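Local structure of lipase aflb (Neosartorya fumigata, 6IDY) at residues 159-165 with 189-195; 181-187 with 370-375; 254-258 with 377-383. The protein is a fungal lipase, presumably hydrolysing the ester bonds of lipid substrates, with an alpha/beta-hydrolase-like fold and a bound calcium ion. All coordinates share one frame; numbering follows the deposited sequence.

Contact 1 of 3, residues 159-165 with 189-195; sequences GKKPVIL and DADVVWL
The indole of Trp194 is approached obliquely by Leu165 CD1 from the neighbouring strand; its ring also meets that of His148, the planes about 15° apart. At the indole edge, NE1 donates to Leu110 O. A chi1 of 50° sets CG between the backbone N and carbonyl carbon and leads the ring away from residues 159-165, so the pair meets mainly at its roots, Leu165 CB to Trp194 CB at 3.9 Å. The side chains of Lys160 and Asp191 cross at about a right angle: Lys160 CE is 4.0 Å from Asp191 OD2, whereas Lys160 NZ remains 4.6 Å from Asp191 OD1, beyond a salt bridge. Asp191 OD2 instead accepts from Gly154 N.

Six backbone hydrogen bonds run between residues 161-165 and 189-195, pairing strand 190-195 in parallel, from Lys161 N to Asp189 O (2.8 Å) up to the longest, Leu195 N to Leu165 O (3.1 Å). The short axes diverge by 32°, as in a twisted sheet. The two strands flank helix 173-178 in a beta-alpha-beta unit and are sheet neighbours, an order consistent with an alpha/beta-hydrolase core. On the face bearing Val163 and Leu165, Val163 CG2 meets Ala190 CB at 3.6 Å, and Leu165 CD1 rests 3.9 Å from Val192 CB. On the other face, Ile164 CG1 packs on Val193 CG2 at 3.8 Å, beside Pro162 and Phe153.

Main-chain bonding therefore fixes the register, while small and branched apolar side chains meet on both faces. Two ionic groups find their polar partners outside the pair, Lys161 at Asp254 and Asp191 at Gly154, and the Lys160-Asp191 attraction is probably only a general electrostatic one.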
loop_
_atom_site.group_PDB
_atom_site.type_symbol
_atom_site.label_atom_id
_atom_site.label_comp_id
_atom_site.label_asym_id
_atom_site.label_seq_id
_atom_site.Cartn_x
_atom_site.Cartn_y
_atom_site.Cartn_z
ATOM N N GLY A 159 -18.809 -14.680 11.768
ATOM C CA GLY A 159 -18.320 -15.501 10.661
ATOM C C GLY A 159 -17.521 -14.715 9.633
ATOM O O GLY A 159 -17.251 -15.215 8.534
ATOM N N LYS A 160 -17.136 -13.473 9.980
ATOM C CA LYS A 160 -16.360 -12.599 9.104
ATOM C C LYS A 160 -14.927 -12.577 9.590
ATOM O O LYS A 160 -14.669 -12.284 10.758
ATOM C CB LYS A 160 -16.947 -11.175 9.046
ATOM C CG LYS A 160 -18.427 -11.130 8.662
ATOM C CD LYS A 160 -18.807 -9.849 7.946
ATOM C CE LYS A 160 -19.178 -8.699 8.852
ATOM N NZ LYS A 160 -19.617 -7.511 8.075
ATOM N N LYS A 161 -13.999 -12.939 8.707
ATOM C CA LYS A 161 -12.577 -12.979 9.017
ATOM C C LYS A 161 -12.021 -11.549 9.139
ATOM O O LYS A 161 -12.183 -10.765 8.207
ATOM C CB LYS A 161 -11.824 -13.765 7.920
ATOM C CG LYS A 161 -10.333 -14.013 8.178
ATOM C CD LYS A 161 -10.124 -15.092 9.218
ATOM C CE LYS A 161 -8.918 -15.928 8.912
ATOM N NZ LYS A 161 -9.266 -17.109 8.073
ATOM N N PRO A 162 -11.371 -11.183 10.269
ATOM C CA PRO A 162 -10.778 -9.842 10.364
ATOM C C PRO A 162 -9.647 -9.679 9.347
ATOM O O PRO A 162 -8.828 -10.580 9.190
ATOM C CB PRO A 162 -10.267 -9.778 11.811
ATOM C CG PRO A 162 -11.002 -10.892 12.542
ATOM C CD PRO A 162 -11.123 -11.962 11.502
ATOM N N VAL A 163 -9.655 -8.571 8.600
ATOM C CA VAL A 163 -8.652 -8.284 7.572
ATOM C C VAL A 163 -7.970 -6.951 7.893
ATOM O O VAL A 163 -8.630 -5.909 7.950
ATOM C CB VAL A 163 -9.215 -8.343 6.117
ATOM C CG1 VAL A 163 -8.139 -8.001 5.088
ATOM C CG2 VAL A 163 -9.820 -9.710 5.810
ATOM N N ILE A 164 -6.650 -6.998 8.111
ATOM C CA ILE A 164 -5.859 -5.811 8.412
ATOM C C ILE A 164 -5.369 -5.214 7.107
ATOM O O ILE A 164 -4.627 -5.867 6.371
ATOM C CB ILE A 164 -4.689 -6.108 9.396
ATOM C CG1 ILE A 164 -5.220 -6.763 10.699
ATOM C CG2 ILE A 164 -3.891 -4.823 9.693
ATOM C CD1 ILE A 164 -4.209 -7.536 11.459
ATOM N N LEU A 165 -5.780 -3.968 6.836
ATOM C CA LEU A 165 -5.379 -3.234 5.644
ATOM C C LEU A 165 -4.144 -2.409 5.967
ATOM O O LEU A 165 -4.207 -1.492 6.787
ATOM C CB LEU A 165 -6.526 -2.362 5.114
ATOM C CG LEU A 165 -7.869 -3.053 4.845
ATOM C CD1 LEU A 165 -8.910 -2.035 4.424
ATOM C CD2 LEU A 165 -7.739 -4.169 3.793
ATOM N N ASP A 189 -16.128 -12.634 3.062
ATOM C CA ASP A 189 -16.561 -12.668 4.461
ATOM C C ASP A 189 -15.367 -12.123 5.266
ATOM O O ASP A 189 -14.667 -12.848 5.983
ATOM C CB ASP A 189 -16.977 -14.093 4.875
ATOM C CG ASP A 189 -18.198 -14.628 4.135
ATOM O OD1 ASP A 189 -19.160 -13.854 3.932
ATOM O OD2 ASP A 189 -18.188 -15.817 3.757
ATOM N N ALA A 190 -15.116 -10.822 5.058
ATOM C CA ALA A 190 -14.003 -10.053 5.582
ATOM C C ALA A 190 -14.487 -8.855 6.399
ATOM O O ALA A 190 -15.414 -8.151 5.996
ATOM C CB ALA A 190 -13.144 -9.575 4.424
ATOM N N ASP A 191 -13.837 -8.623 7.540
ATOM C CA ASP A 191 -14.141 -7.531 8.462
ATOM C C ASP A 191 -12.897 -6.657 8.540
ATOM O O ASP A 191 -11.955 -6.966 9.271
ATOM C CB ASP A 191 -14.508 -8.105 9.839
ATOM C CG ASP A 191 -15.595 -7.345 10.564
ATOM O OD1 ASP A 191 -15.820 -6.155 10.229
ATOM O OD2 ASP A 191 -16.215 -7.930 11.464
ATOM N N VAL A 192 -12.881 -5.589 7.744
ATOM C CA VAL A 192 -11.715 -4.727 7.599
ATOM C C VAL A 192 -11.433 -3.819 8.805
ATOM O O VAL A 192 -12.339 -3.311 9.468
ATOM C CB VAL A 192 -11.723 -3.896 6.283
ATOM C CG1 VAL A 192 -11.721 -4.803 5.049
ATOM C CG2 VAL A 192 -12.880 -2.891 6.234
ATOM N N VAL A 193 -10.139 -3.637 9.059
ATOM C CA VAL A 193 -9.554 -2.682 9.995
ATOM C C VAL A 193 -8.387 -2.090 9.214
ATOM O O VAL A 193 -7.854 -2.760 8.324
ATOM C CB VAL A 193 -9.120 -3.249 11.383
ATOM C CG1 VAL A 193 -10.318 -3.713 12.202
ATOM C CG2 VAL A 193 -8.073 -4.353 11.259
ATOM N N TRP A 194 -8.015 -0.847 9.483
ATOM C CA TRP A 194 -6.855 -0.330 8.761
ATOM C C TRP A 194 -5.842 0.285 9.706
ATOM O O TRP A 194 -6.176 0.783 10.779
ATOM C CB TRP A 194 -7.209 0.585 7.584
ATOM C CG TRP A 194 -8.169 1.685 7.891
ATOM C CD1 TRP A 194 -7.863 2.942 8.319
ATOM C CD2 TRP A 194 -9.587 1.668 7.667
ATOM N NE1 TRP A 194 -9.010 3.694 8.433
ATOM C CE2 TRP A 194 -10.083 2.940 8.031
ATOM C CE3 TRP A 194 -10.496 0.686 7.235
ATOM C CZ2 TRP A 194 -11.446 3.266 7.947
ATOM C CZ3 TRP A 194 -11.842 1.002 7.166
ATOM C CH2 TRP A 194 -12.307 2.278 7.523
ATOM N N LEU A 195 -4.582 0.177 9.321
ATOM C CA LEU A 195 -3.479 0.635 10.131
ATOM C C LEU A 195 -2.928 1.950 9.617
ATOM O O LEU A 195 -2.314 1.992 8.560
ATOM C CB LEU A 195 -2.417 -0.470 10.151
ATOM C CG LEU A 195 -1.198 -0.282 11.025
ATOM C CD1 LEU A 195 -1.556 -0.363 12.514
ATOM C CD2 LEU A 195 -0.175 -1.329 10.683
#

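Contact 2 of 3, residues 181-187 with 370-375; sequences FGKLGSA and AWALAV
Phe181 and Trp371 form an offset stack: the phenyl and the five-membered ring of the indole have centroids 4.0 Å apart and planes 11° from parallel. Phe181 CE1 sits over the centre of the indole, while Trp371 NE1 lies over the rim of the phenyl, 3.4 Å from Phe181 CZ. This NE1 donates to Leu365 O, a bond that helps fix how the indole is turned. Both residues place CG anti to their carbonyl carbon (chi1 -77° for Phe181, -83° for Trp371), and from those positions the two side chains slide past each other in opposite directions.

The 3-10 segment 181-186 belongs to the connection between helix 173-178 and strand 190-195, so the stack ties the crossover of a beta-alpha-beta unit to helix 368-379, far later in the chain. The six-membered end of the indole reaches into this turn, with Lys183 O at its edge in the ring plane and Trp371 CH2 3.9 Å from Leu184 N. Lys183 itself runs away from the helix, its NZ paired with Asp407.

One helical turn after Trp371, Val375 turns CG2 beside its backbone N, with CG1 anti to that N, and so brings CG2 3.6 Å from Ala187 CB; the same methyl of Ala187 is 4.0 Å from Trp371 CZ3. On the Phe181 side, Ala374 CB lies 4.0 Å from Phe181 CE1, and Leu184 CD1 is 4.4 Å from Ala374 CB.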
loop_
_atom_site.group_PDB
_atom_site.type_symbol
_atom_site.label_atom_id
_atom_site.label_comp_id
_atom_site.label_asym_id
_atom_site.label_seq_id
_atom_site.Cartn_x
_atom_site.Cartn_y
_atom_site.Cartn_z
ATOM N N PHE A 181 -10.069 -1.514 -1.398
ATOM C CA PHE A 181 -10.191 -2.668 -0.502
ATOM C C PHE A 181 -10.823 -2.382 0.871
ATOM O O PHE A 181 -11.106 -3.330 1.603
ATOM C CB PHE A 181 -8.853 -3.407 -0.359
ATOM C CG PHE A 181 -8.549 -4.277 -1.562
ATOM C CD1 PHE A 181 -9.295 -5.424 -1.819
ATOM C CD2 PHE A 181 -7.517 -3.949 -2.436
ATOM C CE1 PHE A 181 -9.014 -6.226 -2.928
ATOM C CE2 PHE A 181 -7.230 -4.758 -3.543
ATOM C CZ PHE A 181 -7.975 -5.893 -3.778
ATOM N N GLY A 182 -11.150 -1.122 1.167
ATOM C CA GLY A 182 -11.915 -0.795 2.366
ATOM C C GLY A 182 -13.311 -1.390 2.220
ATOM O O GLY A 182 -14.015 -1.594 3.212
ATOM N N LYS A 183 -13.690 -1.723 0.951
ATOM C CA LYS A 183 -14.958 -2.340 0.536
ATOM C C LYS A 183 -14.847 -3.870 0.320
ATOM O O LYS A 183 -15.762 -4.465 -0.258
ATOM C CB LYS A 183 -15.479 -1.679 -0.755
ATOM C CG LYS A 183 -15.896 -0.219 -0.617
ATOM C CD LYS A 183 -16.319 0.333 -1.969
ATOM C CE LYS A 183 -16.724 1.782 -1.927
ATOM N NZ LYS A 183 -15.547 2.684 -2.006
ATOM N N LEU A 184 -13.751 -4.511 0.791
ATOM C CA LEU A 184 -13.529 -5.963 0.650
ATOM C C LEU A 184 -14.656 -6.818 1.274
ATOM O O LEU A 184 -14.982 -7.883 0.742
ATOM C CB LEU A 184 -12.144 -6.361 1.208
ATOM C CG LEU A 184 -11.723 -7.849 1.155
ATOM C CD1 LEU A 184 -11.586 -8.353 -0.287
ATOM C CD2 LEU A 184 -10.444 -8.073 1.944
ATOM N N GLY A 185 -15.269 -6.309 2.345
ATOM C CA GLY A 185 -16.395 -6.946 3.027
ATOM C C GLY A 185 -17.613 -7.137 2.139
ATOM O O GLY A 185 -18.465 -7.975 2.439
ATOM N N SER A 186 -17.700 -6.369 1.028
ATOM C CA SER A 186 -18.784 -6.474 0.048
ATOM C C SER A 186 -18.523 -7.631 -0.937
ATOM O O SER A 186 -19.428 -8.012 -1.678
ATOM C CB SER A 186 -18.923 -5.170 -0.734
ATOM O OG SER A 186 -19.129 -4.059 0.122
ATOM N N ALA A 187 -17.284 -8.173 -0.957
ATOM C CA ALA A 187 -16.877 -9.237 -1.880
ATOM C C ALA A 187 -16.532 -10.555 -1.193
ATOM O O ALA A 187 -16.637 -11.615 -1.813
ATOM C CB ALA A 187 -15.693 -8.761 -2.712
ATOM N N ALA A 370 -7.056 -8.733 -9.291
ATOM C CA ALA A 370 -6.539 -8.548 -7.927
ATOM C C ALA A 370 -7.632 -8.869 -6.893
ATOM O O ALA A 370 -7.378 -9.617 -5.948
ATOM C CB ALA A 370 -6.036 -7.125 -7.738
ATOM N N TRP A 371 -8.853 -8.352 -7.119
ATOM C CA TRP A 371 -10.037 -8.574 -6.280
ATOM C C TRP A 371 -10.497 -10.023 -6.287
ATOM O O TRP A 371 -10.743 -10.577 -5.217
ATOM C CB TRP A 371 -11.178 -7.654 -6.717
ATOM C CG TRP A 371 -11.059 -6.292 -6.118
ATOM C CD1 TRP A 371 -10.132 -5.335 -6.426
ATOM C CD2 TRP A 371 -11.847 -5.763 -5.047
ATOM N NE1 TRP A 371 -10.308 -4.233 -5.623
ATOM C CE2 TRP A 371 -11.366 -4.461 -4.776
ATOM C CE3 TRP A 371 -12.930 -6.258 -4.293
ATOM C CZ2 TRP A 371 -11.917 -3.655 -3.770
ATOM C CZ3 TRP A 371 -13.488 -5.449 -3.310
ATOM C CH2 TRP A 371 -12.974 -4.172 -3.047
ATOM N N ALA A 372 -10.585 -10.642 -7.485
ATOM C CA ALA A 372 -10.994 -12.038 -7.639
ATOM C C ALA A 372 -9.998 -12.970 -6.933
ATOM O O ALA A 372 -10.415 -13.944 -6.308
ATOM C CB ALA A 372 -11.116 -12.392 -9.112
ATOM N N LEU A 373 -8.694 -12.630 -6.974
ATOM C CA LEU A 373 -7.660 -13.408 -6.293
ATOM C C LEU A 373 -7.737 -13.228 -4.785
ATOM O O LEU A 373 -7.539 -14.198 -4.055
ATOM C CB LEU A 373 -6.261 -13.056 -6.813
ATOM C CG LEU A 373 -5.904 -13.616 -8.189
ATOM C CD1 LEU A 373 -4.787 -12.829 -8.798
ATOM C CD2 LEU A 373 -5.592 -15.122 -8.136
ATOM N N ALA A 374 -8.044 -11.997 -4.318
ATOM C CA ALA A 374 -8.191 -11.701 -2.891
ATOM C C ALA A 374 -9.356 -12.518 -2.304
ATOM O O ALA A 374 -9.196 -13.131 -1.257
ATOM C CB ALA A 374 -8.425 -10.210 -2.682
ATOM N N VAL A 375 -10.500 -12.558 -3.017
ATOM C CA VAL A 375 -11.723 -13.285 -2.649
ATOM C C VAL A 375 -11.436 -14.791 -2.634
ATOM O O VAL A 375 -11.765 -15.467 -1.657
ATOM C CB VAL A 375 -12.917 -12.896 -3.570
ATOM C CG1 VAL A 375 -14.125 -13.811 -3.364
ATOM C CG2 VAL A 375 -13.309 -11.444 -3.361
#

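Contact 3 of 3, residues 254-258 with 377-383; sequences DDFIA and ALSHDGP. With CA (calcium ion), chain D.
Asp255 lays its carboxylate against the carbonyl of Ala377, with Asp255 OD2 3.1 Å from Ala377 O; Asp255 OD1 is equally near Gly382 O. Such close oxygens are tolerated because all of them bind the calcium ion. The carboxylate chelates it through both oxygens, Asp255 OD1 and OD2 each 2.5 Å from the metal, and a chi1 of -76°, with CG anti to the carbonyl carbon, points the group off the strand toward the helix end.

Seven oxygens make up the coordination: these two, the main-chain carbonyls of Ala377 (O to calcium 2.2 Å), His380 and Gly382, and two waters. One water also donates to Asp254 O and weakly accepts from Gly382 N. His380 binds through its backbone O; its ND1 is hydrogen-bonded to Asp376 O.

Two residues along the strand from Asp255, the side chains of Ile257 and Leu378 cross at about a right angle, Ile257 CD1 4.0 Å from Leu378 CG, and Ile257 CG1 lies 4.2 Å from Ala377 CB.

With Asp255 the sole acidic ligand, the calcium probably offsets its charge and joins strand 253-259 to the C-terminal end of helix 368-379, through Ala377 O, and to the carbonyls of the following loop.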
loop_
_atom_site.group_PDB
_atom_site.type_symbol
_atom_site.label_atom_id
_atom_site.label_comp_id
_atom_site.label_asym_id
_atom_site.label_seq_id
_atom_site.Cartn_x
_atom_site.Cartn_y
_atom_site.Cartn_z
ATOM N N ASP A 254 -3.647 -16.274 8.344
ATOM C CA ASP A 254 -4.024 -17.314 7.379
ATOM C C ASP A 254 -3.746 -16.912 5.937
ATOM O O ASP A 254 -3.532 -17.781 5.099
ATOM C CB ASP A 254 -5.497 -17.717 7.544
ATOM C CG ASP A 254 -5.821 -18.401 8.860
ATOM O OD1 ASP A 254 -4.891 -18.959 9.488
ATOM O OD2 ASP A 254 -7.006 -18.393 9.256
ATOM N N ASP A 255 -3.788 -15.610 5.639
ATOM C CA ASP A 255 -3.555 -15.099 4.292
ATOM C C ASP A 255 -2.889 -13.753 4.326
ATOM O O ASP A 255 -3.280 -12.878 5.101
ATOM C CB ASP A 255 -4.878 -14.977 3.506
ATOM C CG ASP A 255 -5.445 -16.295 3.006
ATOM O OD1 ASP A 255 -4.880 -16.857 2.046
ATOM O OD2 ASP A 255 -6.461 -16.754 3.568
ATOM N N PHE A 256 -1.894 -13.581 3.461
ATOM C CA PHE A 256 -1.197 -12.321 3.266
ATOM C C PHE A 256 -1.396 -11.988 1.788
ATOM O O PHE A 256 -0.832 -12.655 0.928
ATOM C CB PHE A 256 0.294 -12.438 3.688
ATOM C CG PHE A 256 1.263 -11.305 3.373
ATOM C CD1 PHE A 256 0.799 -10.031 3.047
ATOM C CD2 PHE A 256 2.639 -11.512 3.419
ATOM C CE1 PHE A 256 1.694 -8.998 2.747
ATOM C CE2 PHE A 256 3.531 -10.477 3.123
ATOM C CZ PHE A 256 3.053 -9.229 2.783
ATOM N N ILE A 257 -2.286 -11.024 1.494
ATOM C CA ILE A 257 -2.576 -10.580 0.125
ATOM C C ILE A 257 -1.764 -9.310 -0.102
ATOM O O ILE A 257 -1.979 -8.305 0.565
ATOM C CB ILE A 257 -4.105 -10.412 -0.136
ATOM C CG1 ILE A 257 -4.857 -11.741 0.135
ATOM C CG2 ILE A 257 -4.370 -9.901 -1.577
ATOM C CD1 ILE A 257 -6.286 -11.575 0.703
ATOM N N ALA A 258 -0.782 -9.382 -0.993
ATOM C CA ALA A 258 0.124 -8.270 -1.236
ATOM C C ALA A 258 -0.070 -7.628 -2.603
ATOM O O ALA A 258 0.241 -8.227 -3.634
ATOM C CB ALA A 258 1.560 -8.725 -1.034
ATOM N N ALA A 377 -8.452 -16.257 -2.313
ATOM C CA ALA A 377 -7.480 -16.507 -1.238
ATOM C C ALA A 377 -8.171 -16.651 0.117
ATOM O O ALA A 377 -7.833 -17.548 0.887
ATOM C CB ALA A 377 -6.466 -15.374 -1.170
ATOM N N LEU A 378 -9.133 -15.760 0.402
ATOM C CA LEU A 378 -9.877 -15.739 1.659
ATOM C C LEU A 378 -10.869 -16.892 1.813
ATOM O O LEU A 378 -11.206 -17.240 2.943
ATOM C CB LEU A 378 -10.585 -14.387 1.833
ATOM C CG LEU A 378 -9.665 -13.176 2.007
ATOM C CD1 LEU A 378 -10.423 -11.890 1.827
ATOM C CD2 LEU A 378 -8.961 -13.202 3.354
ATOM N N SER A 379 -11.324 -17.489 0.696
ATOM C CA SER A 379 -12.304 -18.580 0.720
ATOM C C SER A 379 -11.696 -19.987 0.640
ATOM O O SER A 379 -12.419 -20.969 0.792
ATOM C CB SER A 379 -13.350 -18.379 -0.374
ATOM O OG SER A 379 -12.754 -18.333 -1.660
ATOM N N HIS A 380 -10.374 -20.091 0.433
ATOM C CA HIS A 380 -9.701 -21.385 0.328
ATOM C C HIS A 380 -8.458 -21.452 1.196
ATOM O O HIS A 380 -7.802 -20.429 1.401
ATOM C CB HIS A 380 -9.284 -21.648 -1.133
ATOM C CG HIS A 380 -10.424 -21.731 -2.095
ATOM N ND1 HIS A 380 -10.946 -20.599 -2.694
ATOM C CD2 HIS A 380 -11.106 -22.814 -2.538
ATOM C CE1 HIS A 380 -11.929 -21.025 -3.470
ATOM N NE2 HIS A 380 -12.064 -22.349 -3.407
ATOM N N ASP A 381 -8.085 -22.680 1.646
ATOM C CA ASP A 381 -6.834 -22.901 2.373
ATOM C C ASP A 381 -5.727 -22.590 1.360
ATOM O O ASP A 381 -5.890 -22.864 0.166
ATOM C CB ASP A 381 -6.706 -24.361 2.859
ATOM C CG ASP A 381 -7.697 -24.801 3.930
ATOM O OD1 ASP A 381 -8.158 -23.936 4.716
ATOM O OD2 ASP A 381 -7.990 -26.014 4.001
ATOM N N GLY A 382 -4.661 -21.961 1.823
ATOM C CA GLY A 382 -3.576 -21.556 0.948
ATOM C C GLY A 382 -3.852 -20.239 0.240
ATOM O O GLY A 382 -4.832 -19.546 0.552
ATOM N N PRO A 383 -2.992 -19.862 -0.733
ATOM C CA PRO A 383 -3.178 -18.569 -1.422
ATOM C C PRO A 383 -4.254 -18.563 -2.512
ATOM O O PRO A 383 -4.876 -19.591 -2.794
ATOM C CB PRO A 383 -1.789 -18.316 -2.024
ATOM C CG PRO A 383 -1.284 -19.696 -2.343
ATOM C CD PRO A 383 -1.792 -20.574 -1.230
HETATM CA CA CA D . -6.437 -18.746 2.128
HETATM O O HOH W 1 -5.042 -19.650 3.862
HETATM O O HOH W 2 -8.114 -19.082 3.743
#

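Contacts 1 and 3 both reach the central sheet, the former by pairing two strands edge to edge, the latter by joining a third strand to helix 368-379. Contact 2 uses the preceding residues 370-375 of that helix and is the most buried, held mainly by aromatic and aliphatic packing; the others are partly buried. Their chemistry changes accordingly: main-chain hydrogen bonds in contact 1, ring stacking in contact 2, metal coordination in contact 3. The three touch one another. Leu165 and Val192 pack on the turn of contact 2, Leu184 CD2 meets Leu378 CD1 at 3.8 Å, and a salt bridge between Lys161 and Asp254 connects contacts 1 and 3.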